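PDB 2YIK: endoglucanase from Clostridium thermocellum, which probably hydrolyses internal beta-1,4-glucosidic bonds of cellulose, as a family 9 glycoside hydrolase that also binds calcium and zinc ions. Local coordinates for residues K243-A248 and L291-E296; N229-K234 and A286-L291; P312-C317 and F386-G391. All coordinates share one frame; numbering follows the deposited sequence.

Interaction 1: K243-A248 and L291-E296; sequences KSLDYA and LATQNE
The two methyls of L245 meet A292 and T293 where helix 279-293 runs out, and the whole contact is apolar. CD1 of L245 rests 4.0 Å from CB of A292, while CD2 of L245 lies 4.1 Å from CG2 of T293, so the forked end of the leucine spans two successive residues. L245 can reach across because its CG stands anti to the backbone N (chi1 -176°), which extends the branch off helix 238-257. A292 suits its place because a single methyl lets the helices draw near: the CA atoms of L245 and A292 are 7.9 Å apart. T293 serves two environments. Its methyl faces the leucine, whereas OG1, at a chi1 of 61°, turns back to bond with the carbonyl O of L289 and also accepts from N of N295 at 3.3 Å, forming an ST turn. Further out, Q294 leaves the helix with positive phi, and N295 caps the next helix through OD1 and the backbone N of H297. Y230 of helix 216-233 packs against both L245 and A292. The arrangement is ordinary helix-helix packing at a helix C-terminus, part of the largely helical family 9 catalytic domain, whose fold is an (alpha/alpha)6 barrel.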
loop_
_atom_site.group_PDB
_atom_site.type_symbol
_atom_site.label_atom_id
_atom_site.label_comp_id
_atom_site.label_asym_id
_atom_site.label_seq_id
_atom_site.Cartn_x
_atom_site.Cartn_y
_atom_site.Cartn_z
ATOM N N LYS A 243 5.937 -19.354 -4.781
ATOM C CA LYS A 243 4.608 -19.470 -4.195
ATOM C C LYS A 243 3.822 -18.172 -4.391
ATOM O O LYS A 243 2.646 -18.203 -4.765
ATOM C CB LYS A 243 4.701 -19.808 -2.710
ATOM C CG LYS A 243 3.350 -19.916 -2.043
ATOM C CD LYS A 243 3.455 -20.730 -0.768
ATOM C CE LYS A 243 2.339 -20.399 0.206
ATOM N NZ LYS A 243 2.939 -20.007 1.527
ATOM N N SER A 244 4.480 -17.038 -4.153
ATOM C CA SER A 244 3.844 -15.729 -4.316
ATOM C C SER A 244 3.369 -15.559 -5.755
ATOM O O SER A 244 2.231 -15.157 -5.998
ATOM C CB SER A 244 4.827 -14.602 -3.972
ATOM O OG SER A 244 5.279 -14.707 -2.634
ATOM N N LEU A 245 4.243 -15.875 -6.705
ATOM C CA LEU A 245 3.906 -15.754 -8.117
ATOM C C LEU A 245 2.754 -16.679 -8.499
ATOM O O LEU A 245 1.898 -16.312 -9.301
ATOM C CB LEU A 245 5.126 -16.057 -8.989
ATOM C CG LEU A 245 4.931 -15.883 -10.502
ATOM C CD1 LEU A 245 4.456 -14.480 -10.821
ATOM C CD2 LEU A 245 6.246 -16.164 -11.218
ATOM N N ASP A 246 2.732 -17.878 -7.925
ATOM C CA ASP A 246 1.664 -18.824 -8.225
ATOM C C ASP A 246 0.316 -18.254 -7.769
ATOM O O ASP A 246 -0.676 -18.308 -8.504
ATOM C CB ASP A 246 1.929 -20.167 -7.542
ATOM C CG ASP A 246 0.774 -21.130 -7.696
ATOM O OD1 ASP A 246 0.351 -21.384 -8.831
ATOM O OD2 ASP A 246 0.280 -21.644 -6.679
ATOM N N TYR A 247 0.278 -17.707 -6.559
ATOM C CA TYR A 247 -0.950 -17.110 -6.050
ATOM C C TYR A 247 -1.317 -15.861 -6.866
ATOM O O TYR A 247 -2.490 -15.625 -7.160
ATOM C CB TYR A 247 -0.801 -16.742 -4.566
ATOM C CG TYR A 247 -1.100 -17.876 -3.603
ATOM C CD1 TYR A 247 -0.178 -18.904 -3.381
ATOM C CD2 TYR A 247 -2.311 -17.919 -2.910
ATOM C CE1 TYR A 247 -0.459 -19.948 -2.484
ATOM C CE2 TYR A 247 -2.605 -18.950 -2.016
ATOM C CZ TYR A 247 -1.676 -19.961 -1.806
ATOM O OH TYR A 247 -1.974 -20.977 -0.922
ATOM N N ALA A 248 -0.317 -15.068 -7.239
ATOM C CA ALA A 248 -0.560 -13.856 -8.022
ATOM C C ALA A 248 -1.249 -14.175 -9.352
ATOM O O ALA A 248 -2.262 -13.558 -9.702
ATOM C CB ALA A 248 0.759 -13.108 -8.278
ATOM N N LEU A 291 6.386 -8.243 -15.906
ATOM C CA LEU A 291 7.735 -8.019 -15.403
ATOM C C LEU A 291 8.263 -9.311 -14.772
ATOM O O LEU A 291 9.432 -9.660 -14.926
ATOM C CB LEU A 291 7.710 -6.881 -14.372
ATOM C CG LEU A 291 8.951 -6.010 -14.148
ATOM C CD1 LEU A 291 9.501 -5.521 -15.479
ATOM C CD2 LEU A 291 8.578 -4.818 -13.255
ATOM N N ALA A 292 7.382 -10.030 -14.084
ATOM C CA ALA A 292 7.751 -11.269 -13.416
ATOM C C ALA A 292 7.879 -12.489 -14.315
ATOM O O ALA A 292 8.714 -13.361 -14.080
ATOM C CB ALA A 292 6.744 -11.571 -12.297
ATOM N N THR A 293 7.068 -12.546 -15.364
ATOM C CA THR A 293 7.047 -13.730 -16.245
ATOM C C THR A 293 7.460 -13.640 -17.715
ATOM O O THR A 293 7.855 -14.650 -18.319
ATOM C CB THR A 293 5.597 -14.351 -16.305
ATOM O OG1 THR A 293 4.673 -13.382 -16.851
ATOM C CG2 THR A 293 5.112 -14.762 -14.925
ATOM N N GLN A 294 7.435 -12.418 -18.242
ATOM C CA GLN A 294 7.626 -12.051 -19.662
ATOM C C GLN A 294 6.636 -12.800 -20.596
ATOM O O GLN A 294 6.852 -12.948 -21.808
ATOM C CB GLN A 294 9.134 -12.094 -20.124
ATOM C CG GLN A 294 9.990 -11.109 -19.291
ATOM C CD GLN A 294 10.811 -11.839 -18.250
ATOM O OE1 GLN A 294 11.943 -12.267 -18.522
ATOM N NE2 GLN A 294 10.230 -12.041 -17.062
ATOM N N ASN A 295 5.499 -13.194 -20.009
ATOM C CA ASN A 295 4.394 -13.826 -20.735
ATOM C C ASN A 295 3.616 -12.655 -21.408
ATOM O O ASN A 295 2.950 -11.821 -20.735
ATOM C CB ASN A 295 3.453 -14.577 -19.761
ATOM C CG ASN A 295 2.311 -15.343 -20.479
ATOM O OD1 ASN A 295 1.911 -15.025 -21.626
ATOM N ND2 ASN A 295 1.763 -16.334 -19.787
ATOM N N GLU A 296 3.698 -12.616 -22.732
ATOM C CA GLU A 296 3.063 -11.577 -23.498
ATOM C C GLU A 296 1.581 -11.364 -23.223
ATOM O O GLU A 296 1.057 -10.276 -23.453
ATOM C CB GLU A 296 3.276 -11.832 -24.987
ATOM C CG GLU A 296 4.721 -11.654 -25.456
ATOM C CD GLU A 296 5.276 -10.256 -25.174
ATOM O OE1 GLU A 296 4.508 -9.272 -25.276
ATOM O OE2 GLU A 296 6.488 -10.135 -24.866
#

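Interaction 2: N229-K234 and A286-L291; sequences NYMNFK and AAWLYL
M231 reaches from helix 216-233 to W288 and L291 of helix 279-293, a buried helix-helix contact in the (alpha/alpha)6 barrel of the family 9 domain. W288 and L291 lie three residues apart, so one helical turn brings both to the same methionine. The apolar contacts come first. CG of M231 approaches the indole of W288 at its edge, near the ring plane, 4.1 Å from CE3, so the methionine does not lie over the aromatic face. Farther along the chain, CE of M231 comes 4.1 Å from CG of L291, the two side chains crossing at about a right angle. A chi1 of -69° sets CG of M231 beside the indole, and the bends at chi2 and chi3 then swing SD and CE round to L291; a flexible, unbranched thioether suits such a double task. Aromatic packing forms the next layer: Y139 of helix 124-140 touches M231 and L291 and meets W288 edge-to-face, and W284 makes a second edge-to-face contact with W288. I328 of helix 322-336 also touches W288. No hydrogen bond joins the two segments. Across the contact, SD of M231 also lies 4.0 Å from the carbonyl O of L291, a van der Waals approach.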
loop_
_atom_site.group_PDB
_atom_site.type_symbol
_atom_site.label_atom_id
_atom_site.label_comp_id
_atom_site.label_asym_id
_atom_site.label_seq_id
_atom_site.Cartn_x
_atom_site.Cartn_y
_atom_site.Cartn_z
ATOM N N ASN A 229 5.978 -9.313 -4.698
ATOM C CA ASN A 229 6.623 -10.131 -3.674
ATOM C C ASN A 229 7.570 -11.108 -4.371
ATOM O O ASN A 229 8.683 -11.359 -3.902
ATOM C CB ASN A 229 5.578 -10.903 -2.860
ATOM C CG ASN A 229 6.025 -11.166 -1.431
ATOM O OD1 ASN A 229 5.737 -12.223 -0.857
ATOM N ND2 ASN A 229 6.716 -10.201 -0.841
ATOM N N TYR A 230 7.120 -11.660 -5.495
ATOM C CA TYR A 230 7.953 -12.572 -6.258
ATOM C C TYR A 230 9.203 -11.813 -6.693
ATOM O O TYR A 230 10.327 -12.287 -6.502
ATOM C CB TYR A 230 7.215 -13.089 -7.496
ATOM C CG TYR A 230 8.147 -13.638 -8.551
ATOM C CD1 TYR A 230 8.655 -14.935 -8.467
ATOM C CD2 TYR A 230 8.573 -12.834 -9.607
ATOM C CE1 TYR A 230 9.569 -15.418 -9.421
ATOM C CE2 TYR A 230 9.483 -13.301 -10.554
ATOM C CZ TYR A 230 9.972 -14.589 -10.457
ATOM O OH TYR A 230 10.850 -15.037 -11.415
ATOM N N MET A 231 9.006 -10.631 -7.275
ATOM C CA MET A 231 10.123 -9.816 -7.748
ATOM C C MET A 231 11.129 -9.518 -6.641
ATOM O O MET A 231 12.333 -9.485 -6.881
ATOM C CB MET A 231 9.626 -8.489 -8.338
ATOM C CG MET A 231 8.854 -8.591 -9.649
ATOM S SD MET A 231 9.723 -9.436 -10.989
ATOM C CE MET A 231 10.994 -8.260 -11.421
ATOM N N ASN A 232 10.628 -9.307 -5.427
ATOM C CA ASN A 232 11.477 -8.994 -4.281
ATOM C C ASN A 232 12.192 -10.199 -3.667
ATOM O O ASN A 232 13.249 -10.045 -3.058
ATOM C CB ASN A 232 10.643 -8.290 -3.196
ATOM C CG ASN A 232 10.351 -6.830 -3.527
ATOM O OD1 ASN A 232 9.334 -6.282 -3.108
ATOM N ND2 ASN A 232 11.252 -6.192 -4.264
ATOM N N PHE A 233 11.633 -11.395 -3.836
ATOM C CA PHE A 233 12.232 -12.591 -3.246
ATOM C C PHE A 233 12.778 -13.657 -4.194
ATOM O O PHE A 233 13.362 -14.640 -3.735
ATOM C CB PHE A 233 11.224 -13.258 -2.312
ATOM C CG PHE A 233 10.965 -12.488 -1.053
ATOM C CD1 PHE A 233 11.862 -12.543 0.010
ATOM C CD2 PHE A 233 9.837 -11.681 -0.940
ATOM C CE1 PHE A 233 11.639 -11.799 1.178
ATOM C CE2 PHE A 233 9.602 -10.934 0.217
ATOM C CZ PHE A 233 10.503 -10.992 1.279
ATOM N N LYS A 234 12.614 -13.471 -5.498
ATOM C CA LYS A 234 13.067 -14.477 -6.458
ATOM C C LYS A 234 14.524 -14.917 -6.397
ATOM O O LYS A 234 14.848 -16.027 -6.824
ATOM C CB LYS A 234 12.749 -14.038 -7.888
ATOM C CG LYS A 234 13.435 -12.760 -8.341
ATOM C CD LYS A 234 12.952 -12.402 -9.731
ATOM C CE LYS A 234 13.277 -10.967 -10.097
ATOM N NZ LYS A 234 14.538 -10.855 -10.869
ATOM N N ALA A 286 -1.267 -6.650 -14.053
ATOM C CA ALA A 286 -0.825 -7.163 -15.346
ATOM C C ALA A 286 0.600 -6.729 -15.666
ATOM O O ALA A 286 1.413 -7.537 -16.117
ATOM C CB ALA A 286 -1.779 -6.698 -16.453
ATOM N N ALA A 287 0.900 -5.454 -15.435
ATOM C CA ALA A 287 2.238 -4.933 -15.702
ATOM C C ALA A 287 3.276 -5.655 -14.851
ATOM O O ALA A 287 4.328 -6.039 -15.347
ATOM C CB ALA A 287 2.292 -3.432 -15.424
ATOM N N TRP A 288 2.983 -5.823 -13.565
ATOM C CA TRP A 288 3.911 -6.506 -12.673
ATOM C C TRP A 288 4.071 -7.975 -13.040
ATOM O O TRP A 288 5.158 -8.537 -12.908
ATOM C CB TRP A 288 3.454 -6.392 -11.220
ATOM C CG TRP A 288 3.815 -5.083 -10.594
ATOM C CD1 TRP A 288 2.981 -4.027 -10.353
ATOM C CD2 TRP A 288 5.117 -4.681 -10.147
ATOM N NE1 TRP A 288 3.683 -2.992 -9.777
ATOM C CE2 TRP A 288 4.989 -3.366 -9.638
ATOM C CE3 TRP A 288 6.370 -5.307 -10.119
ATOM C CZ2 TRP A 288 6.083 -2.666 -9.111
ATOM C CZ3 TRP A 288 7.455 -4.607 -9.593
ATOM C CH2 TRP A 288 7.301 -3.300 -9.094
ATOM N N LEU A 289 2.985 -8.597 -13.486
ATOM C CA LEU A 289 3.047 -9.995 -13.879
ATOM C C LEU A 289 3.870 -10.172 -15.154
ATOM O O LEU A 289 4.508 -11.208 -15.338
ATOM C CB LEU A 289 1.637 -10.567 -14.055
ATOM C CG LEU A 289 0.984 -10.955 -12.721
ATOM C CD1 LEU A 289 -0.505 -11.142 -12.895
ATOM C CD2 LEU A 289 1.637 -12.228 -12.182
ATOM N N TYR A 290 3.870 -9.169 -16.032
ATOM C CA TYR A 290 4.668 -9.291 -17.247
ATOM C C TYR A 290 6.125 -9.165 -16.829
ATOM O O TYR A 290 6.988 -9.894 -17.317
ATOM C CB TYR A 290 4.345 -8.202 -18.271
ATOM C CG TYR A 290 5.210 -8.314 -19.515
ATOM C CD1 TYR A 290 4.921 -9.247 -20.516
ATOM C CD2 TYR A 290 6.362 -7.536 -19.658
ATOM C CE1 TYR A 290 5.762 -9.404 -21.627
ATOM C CE2 TYR A 290 7.204 -7.684 -20.757
ATOM C CZ TYR A 290 6.899 -8.617 -21.737
ATOM O OH TYR A 290 7.736 -8.746 -22.822
ATOM N N LEU A 291 6.386 -8.243 -15.906
ATOM C CA LEU A 291 7.735 -8.019 -15.403
ATOM C C LEU A 291 8.263 -9.311 -14.772
ATOM O O LEU A 291 9.432 -9.660 -14.926
ATOM C CB LEU A 291 7.710 -6.881 -14.372
ATOM C CG LEU A 291 8.951 -6.010 -14.148
ATOM C CD1 LEU A 291 9.501 -5.521 -15.479
ATOM C CD2 LEU A 291 8.578 -4.818 -13.255
#

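Interaction 3: P312-C317 and F386-G391; sequences PGWIHC and FLNQWG
The indole of W314 carries L387 on one face, has C317 SG of its own segment in plane at its edge, and meets the amide of N388 obliquely. CD2 of L387 sits over the six-membered ring, 3.8 Å from its centroid and 13° off the normal, a CH-pi contact in which a methyl points into the pi cloud. The other leucine methyl, CD1, is 4.1 Å from CZ3 of W314, so both methyls lie on the same face, CD2 near the ring centre and CD1 above the CZ3 rim. A chi1 of 178° sets CG of L387 trans to its own amide nitrogen, which carries the fork out over the indole. A leucine fits well here: its branched end offers two methyls to a broad, polarisable surface.

The amide of N388 is turned 38° from the indole plane, with ND2 3.9 Å from CH2 of W314; this is packing without a hydrogen bond. Its other end is engaged locally, since OD1 of N388 accepts from N of W390 at 3.2 Å, in the carbonyl plane on a lone pair, closing an Asx turn. I315 adds a looser apolar touch, its CG2 lying 4.4 Å from CD2 of L387.

Both segments are irregular loops: 312-317 connects helix 296-305 to helix 322-336. The loop segment 386-391 leads into helix 392-408, with G391 at its N-cap position. W372 of helix 363-373 packs on both I315 and L387, while Y395 of helix 392-408 touches I315 and N388, so these two helices border the junction of the loops.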
loop_
_atom_site.group_PDB
_atom_site.type_symbol
_atom_site.label_atom_id
_atom_site.label_comp_id
_atom_site.label_asym_id
_atom_site.label_seq_id
_atom_site.Cartn_x
_atom_site.Cartn_y
_atom_site.Cartn_z
ATOM N N PRO A 312 -1.285 11.585 -15.462
ATOM C CA PRO A 312 -1.099 12.992 -15.057
ATOM C C PRO A 312 -2.177 13.644 -14.208
ATOM O O PRO A 312 -1.935 14.668 -13.553
ATOM C CB PRO A 312 -0.946 13.731 -16.392
ATOM C CG PRO A 312 -0.727 12.648 -17.416
ATOM C CD PRO A 312 -1.517 11.481 -16.913
ATOM N N GLY A 313 -3.348 13.017 -14.224
ATOM C CA GLY A 313 -4.510 13.519 -13.522
ATOM C C GLY A 313 -4.494 13.641 -12.028
ATOM O O GLY A 313 -4.617 14.745 -11.494
ATOM N N TRP A 314 -4.331 12.492 -11.386
ATOM C CA TRP A 314 -4.311 12.332 -9.936
ATOM C C TRP A 314 -2.876 11.950 -9.520
ATOM O O TRP A 314 -1.926 12.304 -10.241
ATOM C CB TRP A 314 -5.334 11.207 -9.611
ATOM C CG TRP A 314 -5.983 11.359 -8.281
ATOM C CD1 TRP A 314 -5.941 10.472 -7.249
ATOM C CD2 TRP A 314 -6.737 12.486 -7.810
ATOM N NE1 TRP A 314 -6.620 10.969 -6.161
ATOM C CE2 TRP A 314 -7.121 12.203 -6.480
ATOM C CE3 TRP A 314 -7.130 13.702 -8.389
ATOM C CZ2 TRP A 314 -7.866 13.096 -5.713
ATOM C CZ3 TRP A 314 -7.877 14.595 -7.620
ATOM C CH2 TRP A 314 -8.240 14.283 -6.300
ATOM N N ILE A 315 -2.675 11.242 -8.400
ATOM C CA ILE A 315 -1.351 10.722 -8.082
ATOM C C ILE A 315 -1.540 9.271 -7.546
ATOM O O ILE A 315 -2.679 8.825 -7.368
ATOM C CB ILE A 315 -0.410 11.740 -7.214
ATOM C CG1 ILE A 315 0.993 11.128 -7.127
ATOM C CG2 ILE A 315 -1.046 12.136 -5.930
ATOM C CD1 ILE A 315 1.972 12.113 -7.745
ATOM N N HIS A 316 -0.462 8.517 -7.383
ATOM C CA HIS A 316 -0.587 7.139 -6.947
ATOM C C HIS A 316 -1.256 7.068 -5.554
ATOM O O HIS A 316 -0.793 7.721 -4.632
ATOM C CB HIS A 316 0.825 6.524 -6.960
ATOM C CG HIS A 316 0.866 5.056 -6.715
ATOM N ND1 HIS A 316 0.572 4.115 -7.674
ATOM C CD2 HIS A 316 1.251 4.343 -5.609
ATOM C CE1 HIS A 316 0.776 2.899 -7.194
ATOM N NE2 HIS A 316 1.189 3.025 -5.941
ATOM N N CYS A 317 -2.331 6.289 -5.397
ATOM C CA CYS A 317 -3.006 6.156 -4.092
ATOM C C CYS A 317 -3.912 4.925 -4.093
ATOM O O CYS A 317 -4.190 4.370 -5.155
ATOM C CB CYS A 317 -3.839 7.401 -3.773
ATOM S SG CYS A 317 -5.152 7.731 -4.957
ATOM N N PHE A 386 0.020 20.682 -2.021
ATOM C CA PHE A 386 -1.224 20.215 -1.412
ATOM C C PHE A 386 -2.337 19.868 -2.424
ATOM O O PHE A 386 -2.867 20.767 -3.072
ATOM C CB PHE A 386 -1.652 21.374 -0.498
ATOM C CG PHE A 386 -2.846 21.117 0.359
ATOM C CD1 PHE A 386 -4.123 21.419 -0.102
ATOM C CD2 PHE A 386 -2.691 20.680 1.672
ATOM C CE1 PHE A 386 -5.232 21.303 0.732
ATOM C CE2 PHE A 386 -3.787 20.560 2.520
ATOM C CZ PHE A 386 -5.064 20.873 2.050
ATOM N N LEU A 387 -2.691 18.587 -2.563
ATOM C CA LEU A 387 -3.765 18.192 -3.495
ATOM C C LEU A 387 -5.105 18.548 -2.845
ATOM O O LEU A 387 -5.904 19.301 -3.403
ATOM C CB LEU A 387 -3.708 16.692 -3.810
ATOM C CG LEU A 387 -4.806 16.145 -4.733
ATOM C CD1 LEU A 387 -4.891 16.961 -6.014
ATOM C CD2 LEU A 387 -4.506 14.693 -5.052
ATOM N N ASN A 388 -5.352 17.982 -1.670
ATOM C CA ASN A 388 -6.543 18.296 -0.888
ATOM C C ASN A 388 -6.247 17.987 0.581
ATOM O O ASN A 388 -5.192 17.431 0.904
ATOM C CB ASN A 388 -7.809 17.583 -1.416
ATOM C CG ASN A 388 -7.711 16.075 -1.396
ATOM O OD1 ASN A 388 -7.488 15.470 -0.350
ATOM N ND2 ASN A 388 -7.905 15.455 -2.560
ATOM N N GLN A 389 -7.158 18.353 1.475
ATOM C CA GLN A 389 -6.942 18.172 2.914
ATOM C C GLN A 389 -6.955 16.778 3.527
ATOM O O GLN A 389 -6.453 16.595 4.639
ATOM C CB GLN A 389 -7.939 19.028 3.686
ATOM C CG GLN A 389 -9.384 18.670 3.384
ATOM C CD GLN A 389 -10.360 19.645 4.015
ATOM O OE1 GLN A 389 -10.776 19.477 5.161
ATOM N NE2 GLN A 389 -10.718 20.680 3.271
ATOM N N TRP A 390 -7.536 15.802 2.841
ATOM C CA TRP A 390 -7.588 14.462 3.399
ATOM C C TRP A 390 -6.355 13.651 3.007
ATOM O O TRP A 390 -6.288 13.067 1.922
ATOM C CB TRP A 390 -8.889 13.783 2.960
ATOM C CG TRP A 390 -10.096 14.626 3.336
ATOM C CD1 TRP A 390 -10.717 14.687 4.560
ATOM C CD2 TRP A 390 -10.775 15.574 2.498
ATOM N NE1 TRP A 390 -11.737 15.616 4.528
ATOM C CE2 TRP A 390 -11.793 16.174 3.275
ATOM C CE3 TRP A 390 -10.616 15.979 1.165
ATOM C CZ2 TRP A 390 -12.654 17.156 2.760
ATOM C CZ3 TRP A 390 -11.473 16.958 0.653
ATOM C CH2 TRP A 390 -12.477 17.533 1.450
ATOM N N GLY A 391 -5.372 13.646 3.907
ATOM C CA GLY A 391 -4.139 12.921 3.669
ATOM C C GLY A 391 -3.292 13.585 2.606
ATOM O O GLY A 391 -2.888 12.945 1.629
#

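Interactions 1 and 2 adjoin, their centres about 6 Å apart: both use helix 279-293, and CB of A292 in interaction 1 packs 3.5 Å from CD2 of Y230 in the 229-234 segment. L291 belongs to both but touches across only in interaction 2. Their other helices, 238-257 and 216-233, are consecutive and tied by S244 OG and N229 OD1, 3.1 Å apart in a probable hydrogen bond. Another, E296 OE2 to Y290 OH at 2.8 Å, links E296, just past the turn after helix 279-293, back to that helix. Interaction 3 is separate, its centre about 30 Å and 26 Å from those of interactions 1 and 2. All lie away from the predicted active-site H451.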